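Putative hydrolase (Bacteroides ovatus, PDB 4HBS) is of unknown function but is probably a hydrolase, built as a five-bladed beta-propeller with a sequence family placed in the beta-fructosidase clan. Local coordinates at residues Y237-S242 with V246-T251; F49-G54 with L111-D116; F301-T306 with F403-L408. One frame throughout, in Å; residues are numbered along the deposited sequence.

Interaction 1 (Y237-S242 with V246-T251)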
loop_
_atom_site.group_PDB
_atom_site.type_symbol
_atom_site.label_atom_id
_atom_site.label_comp_id
_atom_site.label_asym_id
_atom_site.label_seq_id
_atom_site.Cartn_x
_atom_site.Cartn_y
_atom_site.Cartn_z
ATOM N N TYR A 237 -6.497 13.828 -6.143
ATOM C CA TYR A 237 -6.268 14.231 -4.760
ATOM C C TYR A 237 -5.131 13.394 -4.213
ATOM O O TYR A 237 -5.062 12.206 -4.502
ATOM C CB TYR A 237 -7.550 14.125 -3.932
ATOM C CG TYR A 237 -8.493 15.249 -4.297
ATOM C CD1 TYR A 237 -9.301 15.163 -5.426
ATOM C CD2 TYR A 237 -8.436 16.473 -3.637
ATOM C CE1 TYR A 237 -10.073 16.242 -5.852
ATOM C CE2 TYR A 237 -9.210 17.554 -4.047
ATOM C CZ TYR A 237 -10.017 17.440 -5.165
ATOM O OH TYR A 237 -10.813 18.493 -5.542
ATOM N N LEU A 238 -4.178 14.054 -3.531
ATOM C CA LEU A 238 -2.949 13.477 -2.983
ATOM C C LEU A 238 -2.961 13.660 -1.470
ATOM O O LEU A 238 -3.027 14.801 -1.018
ATOM C CB LEU A 238 -1.740 14.210 -3.599
ATOM C CG LEU A 238 -1.806 14.510 -5.090
ATOM C CD1 LEU A 238 -0.973 15.712 -5.415
ATOM C CD2 LEU A 238 -1.382 13.321 -5.886
ATOM N N TYR A 239 -2.949 12.571 -0.689
ATOM C CA TYR A 239 -3.014 12.665 0.773
ATOM C C TYR A 239 -1.701 12.311 1.433
ATOM O O TYR A 239 -0.839 11.661 0.834
ATOM C CB TYR A 239 -4.097 11.721 1.345
ATOM C CG TYR A 239 -5.444 11.913 0.718
ATOM C CD1 TYR A 239 -5.758 11.315 -0.498
ATOM C CD2 TYR A 239 -6.381 12.762 1.287
ATOM C CE1 TYR A 239 -6.973 11.559 -1.132
ATOM C CE2 TYR A 239 -7.604 13.008 0.668
ATOM C CZ TYR A 239 -7.899 12.400 -0.545
ATOM O OH TYR A 239 -9.087 12.634 -1.194
ATOM N N THR A 240 -1.586 12.692 2.707
ATOM C CA THR A 240 -0.439 12.368 3.551
ATOM C C THR A 240 -0.828 12.553 4.988
ATOM O O THR A 240 -1.878 13.142 5.266
ATOM C CB THR A 240 0.808 13.226 3.201
ATOM O OG1 THR A 240 1.987 12.581 3.729
ATOM C CG2 THR A 240 0.696 14.692 3.686
ATOM N N THR A 241 0.008 12.045 5.898
ATOM C CA THR A 241 -0.153 12.246 7.322
ATOM C C THR A 241 1.154 12.710 7.899
ATOM O O THR A 241 2.218 12.447 7.339
ATOM C CB THR A 241 -0.663 10.996 8.062
ATOM O OG1 THR A 241 0.119 9.855 7.712
ATOM C CG2 THR A 241 -2.133 10.735 7.813
ATOM N N SER A 242 1.055 13.454 8.995
ATOM C CA SER A 242 2.175 13.956 9.786
ATOM C C SER A 242 1.694 13.948 11.236
ATOM O O SER A 242 0.748 14.668 11.538
ATOM C CB SER A 242 2.582 15.353 9.319
ATOM O OG SER A 242 3.818 15.755 9.892
ATOM N N VAL A 246 -4.220 14.142 8.942
ATOM C CA VAL A 246 -4.346 13.911 7.494
ATOM C C VAL A 246 -4.446 15.217 6.741
ATOM O O VAL A 246 -5.425 15.932 6.918
ATOM C CB VAL A 246 -5.570 13.026 7.161
ATOM C CG1 VAL A 246 -5.646 12.735 5.666
ATOM C CG2 VAL A 246 -5.556 11.733 7.963
ATOM N N ALA A 247 -3.462 15.515 5.872
ATOM C CA ALA A 247 -3.455 16.717 5.024
ATOM C C ALA A 247 -3.674 16.295 3.568
ATOM O O ALA A 247 -3.399 15.151 3.220
ATOM C CB ALA A 247 -2.137 17.454 5.179
ATOM N N VAL A 248 -4.159 17.202 2.729
ATOM C CA VAL A 248 -4.446 16.893 1.322
ATOM C C VAL A 248 -3.904 17.985 0.357
ATOM O O VAL A 248 -3.865 19.178 0.689
ATOM C CB VAL A 248 -5.975 16.680 1.118
ATOM C CG1 VAL A 248 -6.767 17.954 1.414
ATOM C CG2 VAL A 248 -6.295 16.161 -0.285
ATOM N N ALA A 249 -3.488 17.531 -0.836
ATOM C CA ALA A 249 -3.042 18.355 -1.959
ATOM C C ALA A 249 -3.733 17.832 -3.203
ATOM O O ALA A 249 -4.376 16.784 -3.118
ATOM C CB ALA A 249 -1.534 18.280 -2.114
ATOM N N ARG A 250 -3.635 18.520 -4.347
ATOM C CA ARG A 250 -4.264 18.010 -5.567
ATOM C C ARG A 250 -3.569 18.535 -6.819
ATOM O O ARG A 250 -2.986 19.616 -6.804
ATOM C CB ARG A 250 -5.785 18.328 -5.609
ATOM C CG ARG A 250 -6.154 19.730 -6.113
ATOM C CD ARG A 250 -7.622 20.039 -5.906
ATOM N NE ARG A 250 -7.945 21.444 -6.195
ATOM C CZ ARG A 250 -9.126 22.023 -5.963
ATOM N NH1 ARG A 250 -10.130 21.323 -5.444
ATOM N NH2 ARG A 250 -9.309 23.308 -6.245
ATOM N N THR A 251 -3.691 17.777 -7.910
ATOM C CA THR A 251 -3.111 18.115 -9.209
ATOM C C THR A 251 -4.086 18.986 -9.986
ATOM O O THR A 251 -5.296 18.848 -9.815
ATOM C CB THR A 251 -2.791 16.826 -9.969
ATOM O OG1 THR A 251 -4.012 16.154 -10.295
ATOM C CG2 THR A 251 -1.885 15.902 -9.174
#
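Val246 starts the pairing with a methyl-to-methyl touch, its CG2 3.6 Å from Thr241 CG2. Ala247 comes next, exchanging two backbone bonds with Thr240: its N gives to Thr240 O at 2.9 Å and its O takes from Thr240 N. With CG2 anti to its own N, Val248 lays that methyl 3.5 Å from Tyr239 CE2, and the same methyl sits in the plane of the Tyr237 ring, at its edge. Ala249 repeats the double exchange, now with Leu238, whose N meets Ala249 O at 2.8 Å. Arg250 runs alongside Tyr237, the two pointing the same way. Its CB lies 3.7 Å above the Tyr237 ring, toward the rim, a CH-pi contact; the chain then stays extended to NE, and NH1 gives a hydrogen bond to Tyr237 OH at 2.9 Å. Ring and guanidinium planes stand 76° apart. Thr251 closes the segment, its CG2 beside Leu238 CD1. A leucine in place of Tyr237 would probably deprive Arg250 of both its aromatic platform and its phenolic acceptor, letting the guanidinium swing about its remaining partners. Those are Glu261, in a salt bridge with NE, and Trp273; Asp233 also bonds the Tyr237 hydroxyl. The contact is thus an antiparallel hairpin within one propeller blade, joined by backbone hydrogen bonds and apolar side-chain touches, with a polar clasp at the Arg250 end where opposite charges should help steady the guanidinium.

Interaction 2 (F49-G54 with L111-D116)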
loop_
_atom_site.group_PDB
_atom_site.type_symbol
_atom_site.label_atom_id
_atom_site.label_comp_id
_atom_site.label_asym_id
_atom_site.label_seq_id
_atom_site.Cartn_x
_atom_site.Cartn_y
_atom_site.Cartn_z
ATOM N N PHE A 49 -0.031 -15.243 -2.096
ATOM C CA PHE A 49 1.181 -14.649 -1.548
ATOM C C PHE A 49 1.857 -15.563 -0.484
ATOM O O PHE A 49 2.623 -15.076 0.344
ATOM C CB PHE A 49 0.871 -13.256 -1.011
ATOM C CG PHE A 49 0.480 -12.321 -2.140
ATOM C CD1 PHE A 49 -0.818 -12.319 -2.649
ATOM C CD2 PHE A 49 1.413 -11.475 -2.718
ATOM C CE1 PHE A 49 -1.175 -11.473 -3.699
ATOM C CE2 PHE A 49 1.057 -10.640 -3.777
ATOM C CZ PHE A 49 -0.241 -10.637 -4.255
ATOM N N THR A 50 1.611 -16.898 -0.558
ATOM C CA THR A 50 2.307 -17.933 0.213
ATOM C C THR A 50 3.108 -18.631 -0.847
ATOM O O THR A 50 2.613 -19.590 -1.444
ATOM C CB THR A 50 1.352 -18.858 0.957
ATOM O OG1 THR A 50 0.453 -18.089 1.714
ATOM C CG2 THR A 50 2.061 -19.770 1.896
ATOM N N ARG A 51 4.292 -18.071 -1.188
ATOM C CA ARG A 51 5.133 -18.566 -2.285
ATOM C C ARG A 51 6.436 -19.163 -1.769
ATOM O O ARG A 51 6.839 -18.872 -0.644
ATOM C CB ARG A 51 5.430 -17.421 -3.258
ATOM C CG ARG A 51 4.178 -16.622 -3.651
ATOM C CD ARG A 51 4.360 -15.626 -4.786
ATOM N NE ARG A 51 4.666 -16.287 -6.054
ATOM C CZ ARG A 51 5.884 -16.544 -6.528
ATOM N NH1 ARG A 51 6.962 -16.174 -5.850
ATOM N NH2 ARG A 51 6.031 -17.175 -7.681
ATOM N N SER A 52 7.080 -20.014 -2.588
ATOM C CA SER A 52 8.318 -20.704 -2.228
ATOM C C SER A 52 9.552 -20.285 -3.024
ATOM O O SER A 52 10.661 -20.481 -2.523
ATOM C CB SER A 52 8.129 -22.201 -2.400
ATOM O OG SER A 52 7.152 -22.639 -1.470
ATOM N N LEU A 53 9.387 -19.792 -4.268
ATOM C CA LEU A 53 10.503 -19.392 -5.123
ATOM C C LEU A 53 10.262 -17.996 -5.627
ATOM O O LEU A 53 9.185 -17.733 -6.162
ATOM C CB LEU A 53 10.636 -20.369 -6.326
ATOM C CG LEU A 53 11.930 -21.176 -6.462
ATOM C CD1 LEU A 53 12.055 -21.732 -7.860
ATOM C CD2 LEU A 53 13.166 -20.350 -6.094
ATOM N N GLY A 54 11.253 -17.125 -5.503
ATOM C CA GLY A 54 11.112 -15.736 -5.926
ATOM C C GLY A 54 10.490 -14.929 -4.813
ATOM O O GLY A 54 10.824 -15.170 -3.649
ATOM N N LEU A 111 0.743 -14.155 -11.473
ATOM C CA LEU A 111 1.564 -13.151 -10.797
ATOM C C LEU A 111 2.872 -13.027 -11.580
ATOM O O LEU A 111 3.762 -13.855 -11.396
ATOM C CB LEU A 111 1.831 -13.562 -9.330
ATOM C CG LEU A 111 0.606 -13.852 -8.450
ATOM C CD1 LEU A 111 1.020 -14.016 -6.995
ATOM C CD2 LEU A 111 -0.449 -12.759 -8.566
ATOM N N VAL A 112 2.969 -12.046 -12.496
ATOM C CA VAL A 112 4.160 -11.864 -13.345
ATOM C C VAL A 112 5.164 -10.931 -12.648
ATOM O O VAL A 112 5.100 -9.713 -12.819
ATOM C CB VAL A 112 3.778 -11.348 -14.757
ATOM C CG1 VAL A 112 5.001 -11.285 -15.666
ATOM C CG2 VAL A 112 2.692 -12.235 -15.377
ATOM N N TRP A 113 6.117 -11.519 -11.899
ATOM C CA TRP A 113 7.135 -10.760 -11.155
ATOM C C TRP A 113 8.118 -10.141 -12.135
ATOM O O TRP A 113 8.887 -10.878 -12.772
ATOM C CB TRP A 113 7.874 -11.671 -10.141
ATOM C CG TRP A 113 6.939 -12.350 -9.194
ATOM C CD1 TRP A 113 6.345 -13.569 -9.364
ATOM C CD2 TRP A 113 6.297 -11.743 -8.066
ATOM N NE1 TRP A 113 5.403 -13.779 -8.385
ATOM C CE2 TRP A 113 5.334 -12.661 -7.585
ATOM C CE3 TRP A 113 6.442 -10.512 -7.415
ATOM C CZ2 TRP A 113 4.529 -12.386 -6.468
ATOM C CZ3 TRP A 113 5.628 -10.228 -6.335
ATOM C CH2 TRP A 113 4.695 -11.164 -5.858
ATOM N N LEU A 114 8.088 -8.795 -12.293
ATOM C CA LEU A 114 8.981 -8.088 -13.222
ATOM C C LEU A 114 10.253 -7.774 -12.470
ATOM O O LEU A 114 10.600 -6.602 -12.249
ATOM C CB LEU A 114 8.317 -6.808 -13.762
ATOM C CG LEU A 114 6.937 -6.938 -14.374
ATOM C CD1 LEU A 114 6.386 -5.591 -14.657
ATOM C CD2 LEU A 114 6.967 -7.785 -15.623
ATOM N N ALA A 115 10.971 -8.843 -12.095
ATOM C CA ALA A 115 12.113 -8.771 -11.227
ATOM C C ALA A 115 13.448 -8.839 -11.939
ATOM O O ALA A 115 13.600 -9.520 -12.950
ATOM C CB ALA A 115 12.034 -9.888 -10.214
ATOM N N ASP A 116 14.434 -8.152 -11.338
ATOM C CA ASP A 116 15.836 -8.069 -11.761
ATOM C C ASP A 116 16.573 -9.228 -11.077
ATOM O O ASP A 116 17.313 -9.011 -10.125
ATOM C CB ASP A 116 16.385 -6.675 -11.325
ATOM C CG ASP A 116 17.747 -6.268 -11.842
ATOM O OD1 ASP A 116 18.530 -7.168 -12.243
ATOM O OD2 ASP A 116 18.047 -5.053 -11.817
#
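Arg51, which lies against Trp113, has its NH1 gripped by two backbone carbonyls: Leu53 O, 2.7 Å from Arg51 NH1, and the carbonyl of Trp55 just beyond the segment. The Leu53 bond is bent, 140° at the hydrogen. A bend at chi3 (66°) folds the arginine back toward its own loop and makes this reach possible. NE has its own partner, a salt bridge to Asp108, so the guanidinium is held from two directions and its rotation is largely fixed. Trp113 uses that fixed plate. Its NE1 sits over the centre of the guanidinium, 3.4 Å from Arg51 CZ, yet the two planes are 50° apart, so the groups lean on each other without stacking. They slide past one another in opposite directions, which brings Arg51 CD to 3.7 Å from Trp113 CZ2, obliquely at the rim of the indole. Leu111 CD1 adds a looser touch, 4.3 Å from Arg51 CD. Farther in, Phe49 CE2 comes within 4.2 Å of Trp113 CH2, and Met100 touches Phe49, Leu111 and Trp113 alike. Trp55 stacks on Trp113, carrying the aromatic packing on past the corner at Gly54. No hydrogen bond crosses between 49-54 and 111-116; the polar work is done inside the loop and the crossing is van der Waals contact. This is a blade-to-blade connection of a beta-propeller: the loop leaving helix 43-48 packs on strand 111-113, an outermost strand of the four-stranded antiparallel blade that the chain enters next.

Interaction 3 (F301-T306 with F403-L408)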
loop_
_atom_site.group_PDB
_atom_site.type_symbol
_atom_site.label_atom_id
_atom_site.label_comp_id
_atom_site.label_asym_id
_atom_site.label_seq_id
_atom_site.Cartn_x
_atom_site.Cartn_y
_atom_site.Cartn_z
ATOM N N PHE A 301 -11.907 7.211 -1.236
ATOM C CA PHE A 301 -12.677 6.778 -2.396
ATOM C C PHE A 301 -14.125 7.296 -2.258
ATOM O O PHE A 301 -14.540 7.622 -1.152
ATOM C CB PHE A 301 -12.635 5.250 -2.554
ATOM C CG PHE A 301 -13.426 4.515 -1.504
ATOM C CD1 PHE A 301 -12.895 4.293 -0.239
ATOM C CD2 PHE A 301 -14.718 4.074 -1.765
ATOM C CE1 PHE A 301 -13.635 3.625 0.742
ATOM C CE2 PHE A 301 -15.458 3.406 -0.782
ATOM C CZ PHE A 301 -14.911 3.186 0.466
ATOM N N LYS A 302 -14.870 7.380 -3.378
ATOM C CA LYS A 302 -16.242 7.881 -3.410
ATOM C C LYS A 302 -17.195 6.784 -3.802
ATOM O O LYS A 302 -16.914 6.042 -4.738
ATOM C CB LYS A 302 -16.375 9.045 -4.423
ATOM C CG LYS A 302 -17.769 9.716 -4.468
ATOM C CD LYS A 302 -17.861 10.778 -5.560
ATOM C CE LYS A 302 -19.114 11.644 -5.486
ATOM N NZ LYS A 302 -18.949 12.966 -6.170
ATOM N N LYS A 303 -18.331 6.701 -3.117
ATOM C CA LYS A 303 -19.398 5.755 -3.427
ATOM C C LYS A 303 -20.691 6.534 -3.257
ATOM O O LYS A 303 -20.974 7.024 -2.160
ATOM C CB LYS A 303 -19.326 4.499 -2.532
ATOM C CG LYS A 303 -20.244 3.357 -2.998
ATOM C CD LYS A 303 -21.351 3.004 -1.991
ATOM C CE LYS A 303 -22.489 2.244 -2.642
ATOM N NZ LYS A 303 -23.513 1.797 -1.660
ATOM N N GLY A 304 -21.397 6.751 -4.359
ATOM C CA GLY A 304 -22.596 7.571 -4.360
ATOM C C GLY A 304 -22.189 9.028 -4.314
ATOM O O GLY A 304 -21.292 9.438 -5.056
ATOM N N ASP A 305 -22.800 9.804 -3.408
ATOM C CA ASP A 305 -22.486 11.220 -3.214
ATOM C C ASP A 305 -21.731 11.402 -1.888
ATOM O O ASP A 305 -21.814 12.474 -1.281
ATOM C CB ASP A 305 -23.786 12.052 -3.226
ATOM C CG ASP A 305 -24.575 11.919 -4.518
ATOM O OD1 ASP A 305 -23.967 12.102 -5.610
ATOM O OD2 ASP A 305 -25.798 11.642 -4.443
ATOM N N THR A 306 -20.978 10.359 -1.442
ATOM C CA THR A 306 -20.231 10.407 -0.192
ATOM C C THR A 306 -18.792 9.948 -0.411
ATOM O O THR A 306 -18.549 8.979 -1.137
ATOM C CB THR A 306 -20.931 9.536 0.874
ATOM O OG1 THR A 306 -22.304 9.935 0.976
ATOM C CG2 THR A 306 -20.258 9.628 2.254
ATOM N N PHE A 403 -17.820 -6.862 3.553
ATOM C CA PHE A 403 -19.079 -6.714 2.821
ATOM C C PHE A 403 -20.066 -5.936 3.666
ATOM O O PHE A 403 -20.121 -6.114 4.889
ATOM C CB PHE A 403 -19.668 -8.061 2.457
ATOM C CG PHE A 403 -18.866 -8.806 1.429
ATOM C CD1 PHE A 403 -17.687 -9.448 1.780
ATOM C CD2 PHE A 403 -19.331 -8.942 0.127
ATOM C CE1 PHE A 403 -16.966 -10.173 0.840
ATOM C CE2 PHE A 403 -18.610 -9.669 -0.814
ATOM C CZ PHE A 403 -17.428 -10.273 -0.454
ATOM N N ASN A 404 -20.831 -5.060 3.022
ATOM C CA ASN A 404 -21.840 -4.250 3.680
ATOM C C ASN A 404 -21.203 -3.216 4.665
ATOM O O ASN A 404 -21.844 -2.809 5.634
ATOM C CB ASN A 404 -22.872 -5.163 4.373
ATOM C CG ASN A 404 -24.271 -4.613 4.430
ATOM O OD1 ASN A 404 -24.675 -3.751 3.633
ATOM N ND2 ASN A 404 -25.056 -5.107 5.375
ATOM N N TRP A 405 -19.955 -2.768 4.369
ATOM C CA TRP A 405 -19.231 -1.707 5.111
ATOM C C TRP A 405 -20.050 -0.397 5.167
ATOM O O TRP A 405 -19.953 0.348 6.136
ATOM C CB TRP A 405 -17.855 -1.423 4.470
ATOM C CG TRP A 405 -17.901 -1.092 3.003
ATOM C CD1 TRP A 405 -17.872 -1.972 1.962
ATOM C CD2 TRP A 405 -18.099 0.204 2.424
ATOM N NE1 TRP A 405 -18.011 -1.303 0.771
ATOM C CE2 TRP A 405 -18.174 0.032 1.027
ATOM C CE3 TRP A 405 -18.254 1.493 2.955
ATOM C CZ2 TRP A 405 -18.348 1.106 0.152
ATOM C CZ3 TRP A 405 -18.458 2.552 2.089
ATOM C CH2 TRP A 405 -18.506 2.354 0.704
ATOM N N GLU A 406 -20.860 -0.140 4.116
ATOM C CA GLU A 406 -21.761 1.025 3.980
ATOM C C GLU A 406 -22.741 1.174 5.174
ATOM O O GLU A 406 -23.126 2.295 5.498
ATOM C CB GLU A 406 -22.594 0.893 2.681
ATOM C CG GLU A 406 -21.774 0.837 1.397
ATOM C CD GLU A 406 -21.661 -0.512 0.696
ATOM O OE1 GLU A 406 -21.491 -1.540 1.395
ATOM O OE2 GLU A 406 -21.666 -0.527 -0.558
ATOM N N SER A 407 -23.152 0.034 5.804
ATOM C CA SER A 407 -24.081 -0.027 6.948
ATOM C C SER A 407 -23.680 0.811 8.131
ATOM O O SER A 407 -24.558 1.237 8.864
ATOM C CB SER A 407 -24.208 -1.455 7.452
ATOM O OG SER A 407 -24.633 -2.314 6.414
ATOM N N LEU A 408 -22.372 1.034 8.354
ATOM C CA LEU A 408 -21.885 1.790 9.510
ATOM C C LEU A 408 -22.616 3.120 9.740
ATOM O O LEU A 408 -22.813 3.491 10.902
ATOM C CB LEU A 408 -20.381 2.055 9.384
ATOM C CG LEU A 408 -19.458 0.842 9.580
ATOM C CD1 LEU A 408 -18.044 1.225 9.332
ATOM C CD2 LEU A 408 -19.592 0.251 10.975
#
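Phe301 turns its edge to a face of Trp405, an offset edge-to-face pair with planes at 75° and the ring centroid of Phe301 5.3 Å from that of the six-membered ring of Trp405. The two side chains come from opposite directions, and the nearest atoms are Phe301 CE2 and Trp405 CH2, 3.6 Å apart. Both reach this meeting with CG between the backbone N and carbonyl carbon (chi1 71° in Phe301). On the other face of the indole lies Glu406 CG, about 3.5 Å above the plane and toward the rim, so Trp405 is sandwiched by the phenyl edge and its own neighbour's methylene. Lys303 comes in at the indole edge, its CB in the ring plane and 4.0 Å from Trp405 CH2. From there the lysine, bent at chi2, crosses Glu406 at about a right angle and ends with NZ 3.2 Å from Glu406 OE2. That salt bridge meets the anti side of the carboxylate, somewhat out of its plane; as Lys303 is exposed, solvent probably weakens it. Lys303 also opens a type II' turn to Thr306, and Asn404 O accepts from both N and OG of Ser407 at the start of the 3-10 segment 405-408. Trp405 NE1 bonds the carbonyl of Gly369, and Tyr308 meets its ring edge-to-face. The contact joins strand 298-303, an edge strand of its blade, to the 3-10 segment that follows strand 399-403; Leu371 of strand 371-377 touches both aromatic rings, and Trp229 of strand 227-230 touches Phe301.

From the N terminus the chain first closes interaction 2, where 49-54 meets 111-116 across 56 residues that hold most of one blade. Interaction 1 follows, a hairpin closed over three residues inside a later blade. Interaction 3 comes last, bringing 403-408 back to 301-306 over 96 residues and so tying the blade that begins at strand 298-303 to the sheet that mixes strands from both chain ends. The three stand in series; none nests in or crosses another. Interactions 1 and 2 lie on opposite sides of the chain's centre, 32 Å between centres, whereas interactions 1 and 3 have nearest atoms about 6 Å apart, in adjoining blades.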